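Local coordinates for protein CS1 fimbrial subunit A (Escherichia coli, PDB 4HJI) that is the major pilin subunit of CS1 fimbriae, surface filaments by which enterotoxigenic Escherichia coli colonises the epithelium of host organs, at residues A114-V118 / N119-S123; I104-S108 / N109-F113. All blocks are in the same frame, centred on the assembly; numbering follows the deposited sequence. Where two conformers were deposited one is given.

Contact 1: A114-V118 / N119-S123; sequences ASSGV and NKVSS. With IMD (imidazole), chain C.
Ser116 and Asn119 meet as a hydrogen-bonded antiparallel pair: Ser116 N donates to Asn119 O over 2.7 Å, whereas the return bond from Asn119 N to Ser116 O is weak. The hydroxyl of Ser116 bends back over its own backbone, between N and the carbonyl carbon (chi1 62°), and from there makes a second, weak bond to Asn119 O. That carbonyl oxygen therefore takes two donors from a single serine, a job that suits a short polar side chain. The carboxamide of Asn119 turns back to its preceding residue, donating from ND2 to Val118 O at 2.9 Å. This bond is almost straight at the hydrogen (170°), and the acceptor lies in the amide plane, but the donor stands above the carbonyl plane instead of on a lone pair. An imidazole, probably left from the crystallisation liquor, sits on the same face of the hairpin. Its N3 gives weak bonds to Ser116 O and Ser116 OG, and its C4 lies 3.6 Å from Asn119 CB.

Farther from the loop, Ala114 and Val121 exchange two backbone bonds, each 2.8 Å long from N to O. Between these pairs, on the opposite face, Ser115 and Lys120 form a non-hydrogen-bonded pair. The lysine bends at chi2 (-97°), laying CD 3.9 Å from Ser115 CA, so that its aliphatic part runs alongside the serine backbone; the lysine side chain also touches Thr61 and Phe113. Backbone bonds from Lys120 to Thr61 tie the hairpin to strand 49-61. Gly117 fits the first corner position (i+1) because its positive phi is strained for residues with a side chain, and with Val118 at the second it completes a type II' turn, the tight two-residue loop characteristic of beta hairpins.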
ATOM      1  N   ALA A 114      15.702  13.495   6.783  1.00 28.59           N
ATOM      2  CA  ALA A 114      17.138  13.526   7.073  1.00 29.82           C
ATOM      3  C   ALA A 114      17.914  13.645   5.757  1.00 30.13           C
ATOM      4  O   ALA A 114      17.500  13.116   4.726  1.00 29.03           O
ATOM      5  CB  ALA A 114      17.554  12.267   7.812  1.00 29.55           C
ATOM      6  N   SER A 115      19.052  14.329   5.808  1.00 31.72           N
ATOM      7  CA  SER A 115      19.862  14.566   4.623  1.00 32.52           C
ATOM      8  C   SER A 115      20.664  13.321   4.259  1.00 32.39           C
ATOM      9  O   SER A 115      21.466  12.842   5.060  1.00 33.11           O
ATOM     10  CB  SER A 115      20.814  15.740   4.860  1.00 34.47           C
ATOM     11  OG  SER A 115      21.414  16.144   3.642  1.00 35.36           O
ATOM     12  N   SER A 116      20.435  12.812   3.046  1.00 31.62           N
ATOM     13  CA  SER A 116      21.158  11.667   2.502  1.00 31.46           C
ATOM     14  C   SER A 116      21.781  12.046   1.158  1.00 32.04           C
ATOM     15  O   SER A 116      21.077  12.155   0.131  1.00 31.46           O
ATOM     16  CB  SER A 116      20.219  10.491   2.315  1.00 30.02           C
ATOM     17  OG  SER A 116      19.197  10.805   1.381  1.00 29.31           O
ATOM     18  N   GLY A 117      23.091  12.241   1.178  1.00 32.89           N
ATOM     19  CA  GLY A 117      23.804  12.852   0.064  1.00 33.75           C
ATOM     20  C   GLY A 117      23.204  14.202  -0.281  1.00 33.72           C
ATOM     21  O   GLY A 117      23.118  15.081   0.570  1.00 34.14           O
ATOM     22  N   VAL A 118      22.760  14.354  -1.524  1.00 33.13           N
ATOM     23  CA  VAL A 118      22.153  15.612  -1.981  1.00 33.26           C
ATOM     24  C   VAL A 118      20.627  15.600  -1.866  1.00 31.46           C
ATOM     25  O   VAL A 118      19.973  16.639  -2.017  1.00 31.69           O
ATOM     26  CB  VAL A 118      22.561  15.933  -3.435  1.00 34.32           C
ATOM     27  CG1 VAL A 118      24.070  16.051  -3.552  1.00 36.07           C
ATOM     28  CG2 VAL A 118      22.059  14.868  -4.387  1.00 33.20           C
ATOM     29  N   ASN A 119      20.066  14.422  -1.617  0.50 29.55           N
ATOM     30  CA  ASN A 119      18.645  14.296  -1.385  0.50 27.96           C
ATOM     31  C   ASN A 119      18.338  13.863   0.046  0.50 27.01           C
ATOM     32  O   ASN A 119      19.221  13.817   0.904  0.50 27.58           O
ATOM     33  CB  ASN A 119      18.028  13.385  -2.446  0.50 26.96           C
ATOM     34  CG  ASN A 119      17.581  14.160  -3.662  0.50 27.35           C
ATOM     35  OD1 ASN A 119      16.798  13.679  -4.471  0.50 26.68           O
ATOM     36  ND2 ASN A 119      18.052  15.379  -3.776  0.50 28.69           N
ATOM     37  N   LYS A 120      17.068  13.572   0.292  1.00 25.48           N
ATOM     38  CA  LYS A 120      16.511  13.607   1.616  1.00 24.88           C
ATOM     39  C   LYS A 120      15.626  12.393   1.792  1.00 23.09           C
ATOM     40  O   LYS A 120      14.925  11.995   0.858  1.00 22.09           O
ATOM     41  CB  LYS A 120      15.702  14.898   1.764  1.00 25.44           C
ATOM     42  CG  LYS A 120      16.568  16.155   1.870  1.00 27.19           C
ATOM     43  CD  LYS A 120      16.787  16.576   3.319  1.00 27.95           C
ATOM     44  CE  LYS A 120      17.325  17.993   3.446  1.00 29.68           C
ATOM     45  NZ  LYS A 120      18.419  18.304   2.487  1.00 30.74           N
ATOM     46  N   VAL A 121      15.699  11.778   2.969  1.00 22.58           N
ATOM     47  CA  VAL A 121      14.943  10.564   3.239  1.00 21.29           C
ATOM     48  C   VAL A 121      14.169  10.738   4.535  1.00 21.07           C
ATOM     49  O   VAL A 121      14.700  11.258   5.516  1.00 21.90           O
ATOM     50  CB  VAL A 121      15.825   9.263   3.312  1.00 21.23           C
ATOM     51  CG1 VAL A 121      14.967   8.011   3.279  0.50 20.05           C
ATOM     52  CG2 VAL A 121      16.912   9.247   2.252  0.50 21.85           C
ATOM     53  N   SER A 122      12.917  10.289   4.528  1.00 19.96           N
ATOM     54  CA  SER A 122      12.038  10.423   5.691  1.00 19.90           C
ATOM     55  C   SER A 122      12.423   9.434   6.784  1.00 19.93           C
ATOM     56  O   SER A 122      13.145   8.471   6.535  1.00 19.73           O
ATOM     57  CB  SER A 122      10.589  10.161   5.270  1.00 18.94           C
ATOM     58  OG  SER A 122      10.385   8.776   5.041  1.00 17.96           O
ATOM     59  N   SER A 123      11.944   9.664   8.004  1.00 20.34           N
ATOM     60  CA  SER A 123      11.977   8.618   9.014  1.00 20.36           C
ATOM     61  C   SER A 123      11.056   7.478   8.563  1.00 19.27           C
ATOM     62  O   SER A 123      10.274   7.630   7.625  1.00 18.45           O
ATOM     63  CB  SER A 123      11.506   9.168  10.363  1.00 21.20           C
ATOM     64  OG  SER A 123      10.218   9.724  10.215  1.00 20.90           O
TER
HETATM   65  N1  IMD C 201      20.478   8.288  -1.959  1.00 30.44           N
HETATM   66  C2  IMD C 201      20.316   9.045  -0.871  1.00 30.65           C
HETATM   67  N3  IMD C 201      19.893  10.265  -1.256  1.00 30.43           N
HETATM   68  C4  IMD C 201      19.810  10.270  -2.607  1.00 26.70           C
HETATM   69  C5  IMD C 201      20.179   9.029  -3.042  1.00 30.34           C

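Contact 2: I104-S108 / N109-F113; sequences ITIDS and NDLNF
Asp107 reaches forward to Asn109 and caps the short helical turn: its OD1 accepts from Asn109 N at 2.7 Å, approached from above the carboxylate plane. With CG anti to the backbone N (chi1 -174°), the carboxylate lies side by side with the Asn109 side chain, and OD1 comes within 3.2 Å of Asn109 CB. An aspartate suits this N-cap place because its short acidic arm can receive an amide that has no earlier carbonyl to use, and its charge would probably favour the positive end of the turn.

Across the turn the other bonds are between backbone atoms. Leu111 N binds Ser108 O at 3.0 Å, a three-residue spacing, while Asp110 N to Asp107 O and Asn112 N to Ser108 O are weak. A water joins Ser108 O to Phe113 N. Asp110 OD1 forms a salt bridge with Lys97. The whole is a single capped helical turn between strands 104-106 and 114-116, at one end of the immunoglobulin-like beta sandwich of chaperone-usher pilins. Asn112 closes it by taking positive phi, a conformation asparagine tolerates better than most residues.

Apolar contact runs along the inner side. Ile106 CG2 meets Leu111 CG at 3.7 Å, the two side chains crossing at about a right angle. Leu111 CB also lies 3.7 Å above one face of the Phe113 ring, toward its rim, and the leucine side chain also touches Ser122 and Gln125 of strand 119-131. An alanine at Leu111 would keep CB over the ring but is likely to leave Ile106 CG2 without its branched partner and open a gap toward strand 119-131. The Phe113 ring in turn brings CE2 within 4.2 Å of Ser108 CB.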
ATOM      1  N   ILE A 104      -4.216  12.155  -0.302  1.00 20.59           N
ATOM      2  CA  ILE A 104      -3.945  12.822   0.959  1.00 21.61           C
ATOM      3  C   ILE A 104      -2.519  13.363   0.951  1.00 21.79           C
ATOM      4  O   ILE A 104      -1.613  12.762   0.367  1.00 20.99           O
ATOM      5  CB  ILE A 104      -4.210  11.912   2.185  1.00 21.52           C
ATOM      6  CG1 ILE A 104      -3.182  10.793   2.350  1.00 20.79           C
ATOM      7  CG2 ILE A 104      -5.612  11.322   2.113  1.00 21.74           C
ATOM      8  CD1 ILE A 104      -3.319  10.093   3.687  1.00 20.89           C
ATOM      9  N   THR A 105      -2.339  14.513   1.590  1.00 23.14           N
ATOM     10  CA  THR A 105      -1.037  15.137   1.692  1.00 23.79           C
ATOM     11  C   THR A 105      -0.439  14.833   3.051  1.00 24.21           C
ATOM     12  O   THR A 105      -1.099  14.970   4.086  1.00 24.61           O
ATOM     13  CB  THR A 105      -1.098  16.655   1.488  1.00 25.20           C
ATOM     14  OG1 THR A 105      -1.616  16.940   0.183  1.00 25.50           O
ATOM     15  CG2 THR A 105       0.296  17.261   1.619  1.00 25.70           C
ATOM     16  N   ILE A 106       0.815  14.407   3.043  1.00 24.21           N
ATOM     17  CA  ILE A 106       1.587  14.231   4.262  1.00 24.85           C
ATOM     18  C   ILE A 106       2.617  15.359   4.295  1.00 25.85           C
ATOM     19  O   ILE A 106       3.501  15.407   3.438  1.00 25.92           O
ATOM     20  CB  ILE A 106       2.236  12.841   4.275  1.00 24.17           C
ATOM     21  CG1 ILE A 106       1.121  11.783   4.332  1.00 23.87           C
ATOM     22  CG2 ILE A 106       3.191  12.680   5.453  1.00 24.50           C
ATOM     23  CD1 ILE A 106       1.428  10.561   3.533  1.00 22.94           C
ATOM     24  N   ASP A 107       2.470  16.280   5.253  1.00 26.97           N
ATOM     25  CA  ASP A 107       3.350  17.452   5.356  1.00 28.07           C
ATOM     26  C   ASP A 107       4.795  17.026   5.572  1.00 27.24           C
ATOM     27  O   ASP A 107       5.062  16.021   6.240  1.00 26.34           O
ATOM     28  CB  ASP A 107       2.934  18.364   6.520  1.00 30.02           C
ATOM     29  CG  ASP A 107       3.740  19.670   6.568  1.00 31.98           C
ATOM     30  OD1 ASP A 107       4.671  19.794   7.400  1.00 33.06           O
ATOM     31  OD2 ASP A 107       3.444  20.595   5.777  1.00 33.61           O
ATOM     32  N   SER A 108       5.719  17.816   5.030  1.00 27.49           N
ATOM     33  CA  SER A 108       7.152  17.574   5.231  1.00 27.47           C
ATOM     34  C   SER A 108       7.544  17.472   6.709  1.00 27.97           C
ATOM     35  O   SER A 108       8.368  16.644   7.057  1.00 27.84           O
ATOM     36  CB  SER A 108       7.998  18.634   4.516  1.00 28.33           C
ATOM     37  OG  SER A 108       7.601  19.948   4.854  1.00 29.53           O
ATOM     38  N   ASN A 109       6.945  18.281   7.590  1.00 28.96           N
ATOM     39  CA  ASN A 109       7.297  18.202   9.009  1.00 29.63           C
ATOM     40  C   ASN A 109       7.001  16.834   9.654  1.00 28.70           C
ATOM     41  O   ASN A 109       7.703  16.421  10.563  1.00 29.05           O
ATOM     42  CB  ASN A 109       6.651  19.345   9.809  1.00 31.12           C
ATOM     43  CG  ASN A 109       7.227  20.694   9.444  0.50 32.41           C
ATOM     44  OD1 ASN A 109       8.437  20.832   9.266  0.50 32.73           O
ATOM     45  ND2 ASN A 109       6.368  21.701   9.333  0.50 33.40           N
ATOM     46  N   ASP A 110       5.967  16.153   9.164  0.50 27.80           N
ATOM     47  CA  ASP A 110       5.580  14.835   9.664  0.50 27.10           C
ATOM     48  C   ASP A 110       6.449  13.702   9.090  0.50 25.86           C
ATOM     49  O   ASP A 110       6.399  12.576   9.581  0.50 25.30           O
ATOM     50  CB  ASP A 110       4.103  14.573   9.344  0.50 26.89           C
ATOM     51  CG  ASP A 110       3.620  13.228   9.859  0.50 26.45           C
ATOM     52  OD1 ASP A 110       2.483  12.835   9.522  0.50 26.35           O
ATOM     53  OD2 ASP A 110       4.373  12.556  10.596  0.50 26.72           O
ATOM     54  N   LEU A 111       7.238  14.000   8.056  1.00 25.53           N
ATOM     55  CA  LEU A 111       8.149  13.009   7.458  1.00 24.75           C
ATOM     56  C   LEU A 111       9.546  13.033   8.061  1.00 25.54           C
ATOM     57  O   LEU A 111      10.312  12.093   7.866  1.00 24.76           O
ATOM     58  CB  LEU A 111       8.210  13.188   5.949  1.00 24.21           C
ATOM     59  CG  LEU A 111       6.903  12.770   5.260  1.00 23.47           C
ATOM     60  CD1 LEU A 111       6.783  13.423   3.895  1.00 23.60           C
ATOM     61  CD2 LEU A 111       6.755  11.258   5.154  1.00 22.54           C
ATOM     62  N   ASN A 112       9.878  14.095   8.800  1.00 27.02           N
ATOM     63  CA  ASN A 112      11.148  14.176   9.528  1.00 28.26           C
ATOM     64  C   ASN A 112      12.348  13.880   8.623  1.00 27.99           C
ATOM     65  O   ASN A 112      13.131  12.977   8.908  1.00 28.11           O
ATOM     66  CB  ASN A 112      11.156  13.196  10.710  1.00 28.58           C
ATOM     67  CG  ASN A 112      10.012  13.419  11.672  1.00 29.38           C
ATOM     68  OD1 ASN A 112       9.863  14.498  12.251  1.00 30.84           O
ATOM     69  ND2 ASN A 112       9.219  12.383  11.879  1.00 29.12           N
ATOM     70  N   PHE A 113      12.479  14.646   7.544  1.00 27.99           N
ATOM     71  CA  PHE A 113      13.460  14.362   6.493  1.00 27.81           C
ATOM     72  C   PHE A 113      14.889  14.527   6.994  1.00 28.93           C
ATOM     73  O   PHE A 113      15.226  15.560   7.569  1.00 30.18           O
ATOM     74  CB  PHE A 113      13.247  15.267   5.272  1.00 27.91           C
ATOM     75  CG  PHE A 113      12.143  14.809   4.348  1.00 26.68           C
ATOM     76  CD1 PHE A 113      12.276  13.634   3.613  1.00 25.62           C
ATOM     77  CD2 PHE A 113      10.995  15.577   4.171  1.00 26.79           C
ATOM     78  CE1 PHE A 113      11.279  13.209   2.755  1.00 24.66           C
ATOM     79  CE2 PHE A 113       9.989  15.158   3.316  1.00 25.82           C
ATOM     80  CZ  PHE A 113      10.129  13.980   2.602  1.00 24.83           C
TER
HETATM   81  O   HOH W   1      10.869  17.110   7.290  1.00 31.86           O

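Overall arrangement
Contact 2 precedes contact 1 along the chain, which leads straight from the helical turn into the hairpin. Their centres are about 13 Å apart, and they meet where Ser123 N probably bonds to Leu111 O and Phe113 packs against Ser122, so strand 119-131 serves both. Contact 1 is a surface hairpin: none of its touching residues is buried, and backbone bonds hold it, with minor help from a serine hydroxyl and an asparagine amide. Contact 2 lies nearer the chain's centre and is partly buried; its capping aspartate is exposed, while buried Ile106 and Leu111 supply an apolar side that the hairpin at the surface does not have.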